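Local coordinates for nitrogen regulatory PII-like protein (Bacillus subtilis subsp. subtilis, PDB 4R25), which is required for full induction of the nrgAB operon under ammonium limitation, acting as a PII-family regulator that reaches the membrane through NrgA, at residues V6-R11 and L61-V66; H36-Q41 and S55-R60. One frame throughout, in Å; residues are numbered along the deposited sequence.

Interaction 1: residues V6-R11 and L61-V66. With ZN (zinc ion), chain E.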
loop_
_atom_site.group_PDB
_atom_site.type_symbol
_atom_site.label_atom_id
_atom_site.label_comp_id
_atom_site.label_asym_id
_atom_site.label_seq_id
_atom_site.Cartn_x
_atom_site.Cartn_y
_atom_site.Cartn_z
ATOM N N VAL A 6 5.900 8.050 2.620
ATOM C CA VAL A 6 4.884 8.843 3.280
ATOM C C VAL A 6 3.538 8.572 2.632
ATOM O O VAL A 6 3.357 8.772 1.434
ATOM C CB VAL A 6 5.217 10.348 3.247
ATOM C CG1 VAL A 6 4.099 11.160 3.886
ATOM C CG2 VAL A 6 6.521 10.601 3.959
ATOM N N GLU A 7 2.593 8.110 3.442
ATOM C CA GLU A 7 1.267 7.769 2.960
ATOM C C GLU A 7 0.221 8.719 3.542
ATOM O O GLU A 7 -0.065 8.685 4.740
ATOM C CB GLU A 7 0.955 6.336 3.353
ATOM C CG GLU A 7 -0.222 5.719 2.660
ATOM C CD GLU A 7 -0.222 4.211 2.822
ATOM O OE1 GLU A 7 -1.028 3.677 3.617
ATOM O OE2 GLU A 7 0.607 3.556 2.158
ATOM N N ILE A 8 -0.340 9.574 2.695
ATOM C CA ILE A 8 -1.377 10.489 3.129
ATOM C C ILE A 8 -2.743 9.969 2.704
ATOM O O ILE A 8 -2.991 9.752 1.521
ATOM C CB ILE A 8 -1.167 11.895 2.534
ATOM C CG1 ILE A 8 0.278 12.354 2.738
ATOM C CG2 ILE A 8 -2.136 12.880 3.158
ATOM C CD1 ILE A 8 0.633 13.624 1.980
ATOM N N VAL A 9 -3.629 9.761 3.669
ATOM C CA VAL A 9 -4.982 9.311 3.363
ATOM C C VAL A 9 -5.995 10.376 3.776
ATOM O O VAL A 9 -6.245 10.586 4.960
ATOM C CB VAL A 9 -5.302 7.975 4.057
ATOM C CG1 VAL A 9 -6.763 7.624 3.882
ATOM C CG2 VAL A 9 -4.411 6.871 3.509
ATOM N N THR A 10 -6.587 11.045 2.795
ATOM C CA THR A 10 -7.302 12.272 3.087
ATOM C C THR A 10 -8.513 12.558 2.187
ATOM O O THR A 10 -8.901 11.741 1.354
ATOM C CB THR A 10 -6.309 13.462 3.112
ATOM O OG1 THR A 10 -7.004 14.693 3.336
ATOM C CG2 THR A 10 -5.521 13.541 1.811
ATOM N N ARG A 11 -9.120 13.718 2.410
ATOM C CA ARG A 11 -10.277 14.208 1.664
ATOM C C ARG A 11 -9.843 14.653 0.265
ATOM O O ARG A 11 -8.793 15.276 0.112
ATOM C CB ARG A 11 -10.885 15.375 2.459
ATOM C CG ARG A 11 -11.896 16.265 1.762
ATOM C CD ARG A 11 -12.152 17.543 2.595
ATOM N NE ARG A 11 -12.626 17.283 3.960
ATOM C CZ ARG A 11 -11.977 17.660 5.063
ATOM N NH1 ARG A 11 -10.827 18.321 4.970
ATOM N NH2 ARG A 11 -12.472 17.381 6.265
ATOM N N LEU A 61 -8.611 10.017 -0.698
ATOM C CA LEU A 61 -7.531 10.106 -1.655
ATOM C C LEU A 61 -6.283 9.564 -0.984
ATOM O O LEU A 61 -5.888 10.045 0.072
ATOM C CB LEU A 61 -7.322 11.562 -2.061
ATOM C CG LEU A 61 -6.111 11.896 -2.928
ATOM C CD1 LEU A 61 -6.208 11.239 -4.304
ATOM C CD2 LEU A 61 -5.976 13.405 -3.045
ATOM N N LYS A 62 -5.664 8.553 -1.581
ATOM C CA LYS A 62 -4.437 8.007 -1.013
ATOM C C LYS A 62 -3.256 8.531 -1.825
ATOM O O LYS A 62 -3.210 8.342 -3.051
ATOM C CB LYS A 62 -4.471 6.483 -1.052
ATOM C CG LYS A 62 -3.403 5.780 -0.214
ATOM C CD LYS A 62 -3.537 4.269 -0.408
ATOM C CE LYS A 62 -2.663 3.488 0.549
ATOM N NZ LYS A 62 -2.881 2.023 0.331
ATOM N N ILE A 63 -2.331 9.210 -1.151
ATOM C CA ILE A 63 -1.163 9.781 -1.799
ATOM C C ILE A 63 0.108 9.173 -1.230
ATOM O O ILE A 63 0.351 9.224 -0.030
ATOM C CB ILE A 63 -1.096 11.292 -1.570
ATOM C CG1 ILE A 63 -2.322 11.987 -2.177
ATOM C CG2 ILE A 63 0.208 11.852 -2.128
ATOM C CD1 ILE A 63 -2.555 13.368 -1.673
ATOM N N GLU A 64 0.940 8.633 -2.108
ATOM C CA GLU A 64 2.204 8.048 -1.689
ATOM C C GLU A 64 3.435 8.813 -2.206
ATOM O O GLU A 64 3.552 9.140 -3.387
ATOM C CB GLU A 64 2.256 6.582 -2.091
ATOM C CG GLU A 64 1.206 5.743 -1.382
ATOM C CD GLU A 64 1.266 4.276 -1.764
ATOM O OE1 GLU A 64 1.763 3.953 -2.865
ATOM O OE2 GLU A 64 0.819 3.444 -0.954
ATOM N N ILE A 65 4.345 9.098 -1.290
ATOM C CA ILE A 65 5.550 9.828 -1.591
ATOM C C ILE A 65 6.707 9.059 -0.982
ATOM O O ILE A 65 6.659 8.681 0.183
ATOM C CB ILE A 65 5.489 11.236 -0.981
ATOM C CG1 ILE A 65 4.139 11.877 -1.299
ATOM C CG2 ILE A 65 6.629 12.098 -1.492
ATOM C CD1 ILE A 65 3.771 13.016 -0.379
ATOM N N VAL A 66 7.727 8.783 -1.782
ATOM C CA VAL A 66 8.940 8.177 -1.260
ATOM C C VAL A 66 9.992 9.263 -1.156
ATOM O O VAL A 66 10.084 10.119 -2.026
ATOM C CB VAL A 66 9.438 7.045 -2.167
ATOM C CG1 VAL A 66 10.730 6.440 -1.615
ATOM C CG2 VAL A 66 8.359 5.985 -2.309
HETATM ZN ZN ZN E . 0.730 1.560 0.420
HETATM O O HOH W 1 -1.005 0.189 -0.895
#
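Glu7 and Glu64 reach one zinc ion from neighbouring antiparallel strands, side by side and pointing the same way. Glu64 OE2 lies 2.3 Å from the metal and Glu7 OE2 2.6 Å from it; Lys5 and a water complete the set of ligands found. The carboxylate planes are only 24° apart, and the two acceptors Glu7 OE2 and Glu64 OE2 stand 3.1 Å from each other, a proximity of like charges that the cation would offset.

Lys62, extended along its whole length, passes obliquely by Glu7 and sets CE 3.4 Å from Glu7 CD. Its NZ stays 4.1 Å from Glu7 OE1, too far for a salt bridge; it binds the zinc-bound water and pairs with Glu64 of the second subunit. Glu64 OE1 in turn pairs with Lys62 of the third, so salt bridges tie the trimer together beside the metal.

Behind these groups stands a regular ladder: Val6, Ile8 and Thr10 form hydrogen-bonded pairs with Ile65, Ile63 and Leu61, as in Ile8 N to Ile63 O at 2.8 Å. The opposite face is largely aliphatic, with Ile8 CD1 meeting Ile65 CD1 at 4.0 Å; branched residues suit a face pressed against two helices, as carboxylates and lysine suit one turned to metal and other subunits. Thr10 OG1 is hydrogen-bonded to the backbone O of Asp90. Leu61, Ile63 and Ile65 pack on helix 15-25, and Val6, Ile8 and Ile65 on helix 72-83, while strands 29-44 and 92-97 flank the pair in the ferredoxin-like PII sheet.

Interaction 2: residues H36-Q41 and S55-R60. With ZN (zinc ion), chain F.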
loop_
_atom_site.group_PDB
_atom_site.type_symbol
_atom_site.label_atom_id
_atom_site.label_comp_id
_atom_site.label_asym_id
_atom_site.label_seq_id
_atom_site.Cartn_x
_atom_site.Cartn_y
_atom_site.Cartn_z
ATOM N N HIS A 36 -11.681 3.982 -0.322
ATOM C CA HIS A 36 -12.778 4.293 0.571
ATOM C C HIS A 36 -12.355 4.255 2.017
ATOM O O HIS A 36 -11.510 3.456 2.413
ATOM C CB HIS A 36 -13.937 3.331 0.358
ATOM C CG HIS A 36 -14.670 3.558 -0.919
ATOM N ND1 HIS A 36 -14.699 2.626 -1.934
ATOM C CD2 HIS A 36 -15.389 4.616 -1.357
ATOM C CE1 HIS A 36 -15.413 3.096 -2.939
ATOM N NE2 HIS A 36 -15.841 4.305 -2.613
ATOM N N GLY A 37 -12.951 5.145 2.797
ATOM C CA GLY A 37 -12.775 5.153 4.229
ATOM C C GLY A 37 -14.050 4.655 4.877
ATOM O O GLY A 37 -15.152 4.834 4.361
ATOM N N CYS A 38 -13.897 4.014 6.019
ATOM C CA CYS A 38 -15.036 3.499 6.746
ATOM C C CYS A 38 -14.840 3.843 8.202
ATOM O O CYS A 38 -13.838 3.451 8.800
ATOM C CB CYS A 38 -15.140 1.984 6.569
ATOM S SG CYS A 38 -16.592 1.257 7.320
ATOM N N GLY A 39 -15.782 4.598 8.761
ATOM C CA GLY A 39 -15.799 4.862 10.187
ATOM C C GLY A 39 -16.606 3.798 10.906
ATOM O O GLY A 39 -17.611 3.321 10.394
ATOM N N LEU A 40 -16.153 3.411 12.091
ATOM C CA LEU A 40 -16.850 2.417 12.890
ATOM C C LEU A 40 -17.097 2.958 14.302
ATOM O O LEU A 40 -16.185 3.466 14.955
ATOM C CB LEU A 40 -16.048 1.111 12.951
ATOM C CG LEU A 40 -15.663 0.399 11.649
ATOM C CD1 LEU A 40 -14.983 -0.915 11.952
ATOM C CD2 LEU A 40 -16.856 0.158 10.757
ATOM N N GLN A 41 -18.337 2.862 14.769
ATOM C CA GLN A 41 -18.643 3.277 16.134
ATOM C C GLN A 41 -19.617 2.345 16.851
ATOM O O GLN A 41 -20.600 1.875 16.270
ATOM C CB GLN A 41 -19.131 4.725 16.174
ATOM C CG GLN A 41 -19.863 5.164 14.930
ATOM C CD GLN A 41 -20.248 6.630 14.968
ATOM O OE1 GLN A 41 -19.632 7.429 15.684
ATOM N NE2 GLN A 41 -21.275 6.993 14.200
ATOM N N SER A 55 -21.579 2.239 10.791
ATOM C CA SER A 55 -20.465 2.567 9.921
ATOM C C SER A 55 -20.892 3.417 8.738
ATOM O O SER A 55 -21.976 3.232 8.181
ATOM C CB SER A 55 -19.785 1.284 9.429
ATOM O OG SER A 55 -20.677 0.501 8.659
ATOM N N ASN A 56 -20.031 4.355 8.365
ATOM C CA ASN A 56 -20.247 5.133 7.160
ATOM C C ASN A 56 -19.070 4.958 6.221
ATOM O O ASN A 56 -17.933 4.812 6.662
ATOM C CB ASN A 56 -20.496 6.619 7.471
ATOM C CG ASN A 56 -19.326 7.282 8.191
ATOM O OD1 ASN A 56 -18.852 6.790 9.216
ATOM N ND2 ASN A 56 -18.857 8.413 7.655
ATOM N N VAL A 57 -19.353 4.949 4.926
ATOM C CA VAL A 57 -18.311 4.868 3.924
ATOM C C VAL A 57 -18.168 6.207 3.208
ATOM O O VAL A 57 -19.134 6.731 2.662
ATOM C CB VAL A 57 -18.605 3.746 2.913
ATOM C CG1 VAL A 57 -17.590 3.765 1.778
ATOM C CG2 VAL A 57 -18.596 2.398 3.618
ATOM N N TYR A 58 -16.964 6.767 3.226
ATOM C CA TYR A 58 -16.700 8.028 2.542
ATOM C C TYR A 58 -15.602 7.884 1.487
ATOM O O TYR A 58 -15.045 6.802 1.295
ATOM C CB TYR A 58 -16.359 9.129 3.553
ATOM C CG TYR A 58 -15.498 8.654 4.694
ATOM C CD1 TYR A 58 -16.060 7.997 5.784
ATOM C CD2 TYR A 58 -14.121 8.855 4.685
ATOM C CE1 TYR A 58 -15.277 7.543 6.833
ATOM C CE2 TYR A 58 -13.326 8.409 5.734
ATOM C CZ TYR A 58 -13.911 7.752 6.804
ATOM O OH TYR A 58 -13.131 7.302 7.845
ATOM N N GLU A 59 -15.310 8.978 0.793
ATOM C CA GLU A 59 -14.294 8.979 -0.251
ATOM C C GLU A 59 -12.977 9.400 0.331
ATOM O O GLU A 59 -12.919 10.294 1.171
ATOM C CB GLU A 59 -14.654 9.958 -1.350
ATOM C CG GLU A 59 -16.066 9.826 -1.793
ATOM C CD GLU A 59 -16.372 8.420 -2.184
ATOM O OE1 GLU A 59 -17.421 7.913 -1.736
ATOM O OE2 GLU A 59 -15.559 7.826 -2.929
ATOM N N ARG A 60 -11.912 8.760 -0.127
ATOM C CA ARG A 60 -10.590 9.117 0.336
ATOM C C ARG A 60 -9.594 9.139 -0.817
ATOM O O ARG A 60 -9.720 8.393 -1.792
ATOM C CB ARG A 60 -10.134 8.155 1.434
ATOM C CG ARG A 60 -11.025 8.143 2.681
ATOM C CD ARG A 60 -10.696 9.267 3.659
ATOM N NE ARG A 60 -11.347 10.526 3.314
ATOM C CZ ARG A 60 -11.708 11.444 4.205
ATOM N NH1 ARG A 60 -11.489 11.233 5.494
ATOM N NH2 ARG A 60 -12.300 12.564 3.810
HETATM ZN ZN ZN F . -17.953 4.532 -3.612
#
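Gly37 O is met by three groups of the facing strand: Tyr58 N donates a hydrogen bond at 2.9 Å, tilted from the carbonyl plane, Val57 CA makes a CA-H...O contact at 3.2 Å, and the Tyr58 ring lies with one face to the oxygen, which sits toward the rim. The return bond, Gly37 N to Tyr58 O, completes the pair, with its donor above the plane of the carbonyl.

Tyr58 CG stands between its own backbone N and carbonyl carbon (chi1 39°), and the ring folds over the opposite strand. Gly37 CA lies over its face, a CH-pi contact 3.9 Å from the ring centroid. Glycine suits this place because a CB here would run into Tyr58 CE2 and Arg60 CG. On the other face of the ribbon Cys38 SG rests 3.8 Å from Ser55 CB.

The His36 ring turns its CD2 edge to Tyr58 O and brings NE2 to a zinc ion at 2.3 Å. Glu59 runs alongside with its carboxylate almost perpendicular to the imidazole, at 88°. Residues His36 to Gly39 also pair with a strand of the second subunit, extending the sheet across the interface at the base of the T-loop hairpin. The chemistry is therefore chiefly that of the backbone: main-chain bonds and a ring laid on glycine join the strands, with charged and metal-binding groups at one end.

Strand 51-67 serves both contacts, pairing near its C-terminal end with 4-10 in interaction 1 and farther back with 29-44 in interaction 2, whose segments are nested within the chain loop that interaction 1 closes. Their centres are 16 Å apart, yet they meet where Arg60 packs against Thr10 and Arg11. Interaction 1 is wholly buried close to the centre of the folded chain: helices cover its aliphatic face, and charged groups on the other are matched by zinc and by both neighbouring subunits. Interaction 2 is only partly buried, in the hairpin reaching out from the core, and combines glycine backbone, an aromatic ring and solvent-accessible polar groups with pairing to the second subunit.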